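Local coordinates for protein C-X-C motif chemokine 13 (Homo sapiens, PDB 7JNY) that attracts B lymphocytes as a secreted CXC chemokine by binding the receptor CXCR5, at residues E4-S9 against Q31-G36. Sequence-based numbering, arbitrary orientation.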
ATOM      1  N   GLU A   4      -0.167   7.090   1.780  1.00 19.61           N
ATOM      2  CA  GLU A   4       0.902   7.964   1.297  1.00 20.60           C
ATOM      3  C   GLU A   4       1.351   7.481  -0.077  1.00 22.21           C
ATOM      4  O   GLU A   4       1.655   6.291  -0.238  1.00 20.74           O
ATOM      5  CB  GLU A   4       2.088   7.926   2.265  1.00 22.46           C
ATOM      6  CG  GLU A   4       1.820   8.546   3.625  1.00 36.24           C
ATOM      7  CD  GLU A   4       2.946   8.278   4.627  1.00 39.62           C
ATOM      8  OE1 GLU A   4       4.012   7.769   4.227  1.00 31.66           O
ATOM      9  OE2 GLU A   4       2.728   8.518   5.840  1.00 39.24           O
ATOM     10  N   VAL A   5       1.403   8.385  -1.063  1.00 17.62           N
ATOM     11  CA  VAL A   5       1.939   8.045  -2.382  1.00 18.62           C
ATOM     12  C   VAL A   5       3.191   8.882  -2.606  1.00 18.64           C
ATOM     13  O   VAL A   5       3.131  10.116  -2.570  1.00 19.03           O
ATOM     14  CB  VAL A   5       0.912   8.274  -3.503  1.00 19.71           C
ATOM     15  CG1 VAL A   5       1.462   7.726  -4.813  1.00 18.96           C
ATOM     16  CG2 VAL A   5      -0.397   7.615  -3.172  1.00 23.16           C
ATOM     17  N   TYR A   6       4.309   8.207  -2.865  1.00 19.07           N
ATOM     18  CA  TYR A   6       5.618   8.829  -3.003  1.00 20.08           C
ATOM     19  C   TYR A   6       5.935   8.933  -4.491  1.00 23.67           C
ATOM     20  O   TYR A   6       6.189   7.926  -5.141  1.00 22.79           O
ATOM     21  CB  TYR A   6       6.660   8.007  -2.235  1.00 22.98           C
ATOM     22  CG  TYR A   6       6.551   8.232  -0.761  1.00 31.85           C
ATOM     23  CD1 TYR A   6       5.665   7.465   0.008  1.00 34.78           C
ATOM     24  CD2 TYR A   6       7.284   9.233  -0.115  1.00 30.06           C
ATOM     25  CE1 TYR A   6       5.504   7.700   1.367  1.00 31.70           C
ATOM     26  CE2 TYR A   6       7.128   9.463   1.259  1.00 31.69           C
ATOM     27  CZ  TYR A   6       6.233   8.681   1.991  1.00 26.70           C
ATOM     28  OH  TYR A   6       6.070   8.889   3.346  1.00 40.45           O
ATOM     29  N   TYR A   7       5.906  10.145  -5.032  1.00 22.06           N
ATOM     30  CA  TYR A   7       6.243  10.361  -6.435  1.00 26.99           C
ATOM     31  C   TYR A   7       7.703  10.784  -6.501  1.00 36.79           C
ATOM     32  O   TYR A   7       8.061  11.945  -6.718  1.00 34.88           O
ATOM     33  CB  TYR A   7       5.335  11.401  -7.057  1.00 26.08           C
ATOM     34  CG  TYR A   7       3.886  11.012  -7.028  1.00 21.89           C
ATOM     35  CD1 TYR A   7       3.332  10.238  -8.034  1.00 24.58           C
ATOM     36  CD2 TYR A   7       3.069  11.457  -6.010  1.00 24.39           C
ATOM     37  CE1 TYR A   7       1.983   9.911  -8.012  1.00 21.13           C
ATOM     38  CE2 TYR A   7       1.729  11.138  -5.963  1.00 20.09           C
ATOM     39  CZ  TYR A   7       1.202  10.367  -6.978  1.00 24.52           C
ATOM     40  OH  TYR A   7      -0.126  10.041  -6.971  1.00 22.71           O
ATOM     41  N   THR A   8       8.530   9.801  -6.231  1.00 23.89           N
ATOM     42  CA  THR A   8       9.969   9.925  -6.101  1.00 27.90           C
ATOM     43  C   THR A   8      10.594   8.951  -7.085  1.00 38.56           C
ATOM     44  O   THR A   8       9.901   8.147  -7.719  1.00 35.67           O
ATOM     45  CB  THR A   8      10.367   9.618  -4.655  1.00 40.02           C
ATOM     46  OG1 THR A   8       9.717   8.397  -4.235  1.00 33.25           O
ATOM     47  CG2 THR A   8       9.898  10.730  -3.740  1.00 39.93           C
ATOM     48  N   SER A   9      11.908   9.053  -7.242  1.00 42.49           N
ATOM     49  CA  SER A   9      12.643   8.184  -8.152  1.00 44.40           C
ATOM     50  C   SER A   9      13.791   7.523  -7.423  1.00 43.08           C
ATOM     51  O   SER A   9      14.937   7.525  -7.877  1.00 38.65           O
ATOM     52  CB  SER A   9      13.193   8.954  -9.352  1.00 42.73           C
ATOM     53  OG  SER A   9      12.142   9.465 -10.136  1.00 44.58           O
ATOM     54  N   GLN A  31       1.861   2.887   2.217  1.00 21.32           N
ATOM     55  CA  GLN A  31       2.743   3.727   1.421  1.00 20.56           C
ATOM     56  C   GLN A  31       2.850   3.118   0.039  1.00 21.60           C
ATOM     57  O   GLN A  31       3.209   1.941  -0.099  1.00 21.85           O
ATOM     58  CB  GLN A  31       4.131   3.814   2.037  1.00 21.87           C
ATOM     59  CG  GLN A  31       4.140   4.437   3.410  1.00 27.80           C
ATOM     60  CD  GLN A  31       5.528   4.494   3.966  1.00 36.48           C
ATOM     61  OE1 GLN A  31       6.286   3.534   3.844  1.00 36.31           O
ATOM     62  NE2 GLN A  31       5.868   5.596   4.617  1.00 42.89           N
ATOM     63  N   ILE A  32       2.540   3.899  -0.978  1.00 18.33           N
ATOM     64  CA  ILE A  32       2.609   3.424  -2.355  1.00 19.92           C
ATOM     65  C   ILE A  32       3.742   4.164  -3.034  1.00 24.94           C
ATOM     66  O   ILE A  32       3.771   5.406  -3.029  1.00 18.78           O
ATOM     67  CB  ILE A  32       1.291   3.637  -3.100  1.00 17.55           C
ATOM     68  CG1 ILE A  32       0.194   2.841  -2.393  1.00 21.61           C
ATOM     69  CG2 ILE A  32       1.381   3.154  -4.521  1.00 21.99           C
ATOM     70  CD1 ILE A  32      -1.081   2.891  -3.113  1.00 27.64           C
ATOM     71  N   LEU A  33       4.664   3.402  -3.622  1.00 19.35           N
ATOM     72  CA  LEU A  33       5.748   3.974  -4.413  1.00 21.21           C
ATOM     73  C   LEU A  33       5.608   3.490  -5.842  1.00 20.17           C
ATOM     74  O   LEU A  33       6.041   2.365  -6.160  1.00 20.85           O
ATOM     75  CB  LEU A  33       7.088   3.569  -3.814  1.00 21.29           C
ATOM     76  CG  LEU A  33       7.229   4.037  -2.368  1.00 22.45           C
ATOM     77  CD1 LEU A  33       7.044   2.850  -1.471  1.00 30.42           C
ATOM     78  CD2 LEU A  33       8.582   4.690  -2.144  1.00 38.49           C
ATOM     79  N   PRO A  34       4.983   4.274  -6.718  1.00 19.86           N
ATOM     80  CA  PRO A  34       4.920   3.892  -8.119  1.00 20.35           C
ATOM     81  C   PRO A  34       6.315   3.659  -8.666  1.00 27.03           C
ATOM     82  O   PRO A  34       7.295   4.252  -8.225  1.00 22.02           O
ATOM     83  CB  PRO A  34       4.233   5.073  -8.798  1.00 21.77           C
ATOM     84  CG  PRO A  34       4.238   6.168  -7.827  1.00 24.36           C
ATOM     85  CD  PRO A  34       4.439   5.613  -6.463  1.00 19.52           C
ATOM     86  N   ARG A  35       6.418   2.761  -9.612  1.00 24.15           N
ATOM     87  CA  ARG A  35       7.691   2.474 -10.163  1.00 23.68           C
ATOM     88  C   ARG A  35       8.142   3.619 -10.980  1.00 24.23           C
ATOM     89  O   ARG A  35       7.404   4.445 -11.493  1.00 23.75           O
ATOM     90  CB  ARG A  35       7.656   1.244 -11.008  1.00 24.72           C
ATOM     91  CG  ARG A  35       6.761   1.301 -12.165  1.00 42.29           C
ATOM     92  CD  ARG A  35       7.200   0.290 -13.204  1.00 50.27           C
ATOM     93  NE  ARG A  35       6.105  -0.179 -14.008  1.00 51.40           N
ATOM     94  CZ  ARG A  35       6.009   0.032 -15.309  1.00 74.36           C
ATOM     95  NH1 ARG A  35       6.947   0.707 -15.952  1.00 66.30           N
ATOM     96  NH2 ARG A  35       4.965  -0.415 -15.968  1.00 98.53           N
ATOM     97  N   GLY A  36       9.441   3.662 -11.354  1.00 25.84           N
ATOM     98  CA  GLY A  36      10.002   4.734 -12.116  1.00 26.47           C
ATOM     99  C   GLY A  36      11.372   4.295 -12.553  1.00 28.22           C
ATOM    100  O   GLY A  36      11.636   3.094 -12.727  1.00 28.89           O
TER
HETATM  101  O   HOH W   1       7.939   6.111  -6.234  1.00 27.83           O
HETATM  102  O   HOH W   2       9.171   6.252  -9.452  1.00 46.69           O
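Glu-4 and Gln-31, paired residues of two parallel strands, run their extended side chains alongside each other, pointing the same way, until the amide NE2 of Gln-31 donates to OE1 of Glu-4 at 2.9 Å. The donor arrives on the syn side of the carboxylate, 27° out of its plane. From the opposite face of that plane comes the hydroxyl of Tyr-6, whose OH gives a short 2.5 Å hydrogen bond to the same OE1. Chi1 of Tyr-6, -76°, sets CG beside the backbone N, and the ring runs back toward the carboxylate, crossing the Gln-31 side chain at a slant, its plane 80° from the amide. A long, flexible acid suits position 4 because one oxygen can serve both donors while OE2 forms a salt bridge with Arg-29. An alanine in place of Glu-4 would probably leave the Tyr-6 hydroxyl and the Gln-31 amide without their shared acceptor and take one salt-bridge partner from Arg-29.

Beneath these side chains the backbones are joined as in a parallel sheet: Ile-32 N donates to Glu-4 O at 2.7 Å, and Tyr-6 N to Ile-32 O at 2.9 Å. Val-5 and Ile-32, beta-branched and so at home in an extended strand, meet on the other face, Val-5 CG2 lying 4.3 Å from Ile-32 CB. Where the strands end, Pro-34, which has no N-H to offer, packs CD against Val-5 CG1, and a water bridges Tyr-6 O to Pro-34 O.

Gln-31 suits its site because its amide donates through NE2 and accepts from Trp-47 through OE1, and Tyr-6 makes a cation-pi contact with Arg-13. The N-terminal segment thus adds an edge strand to the chemokine sheet, and two donors and Arg-29 are likely to stabilise the carboxylate in its charged form.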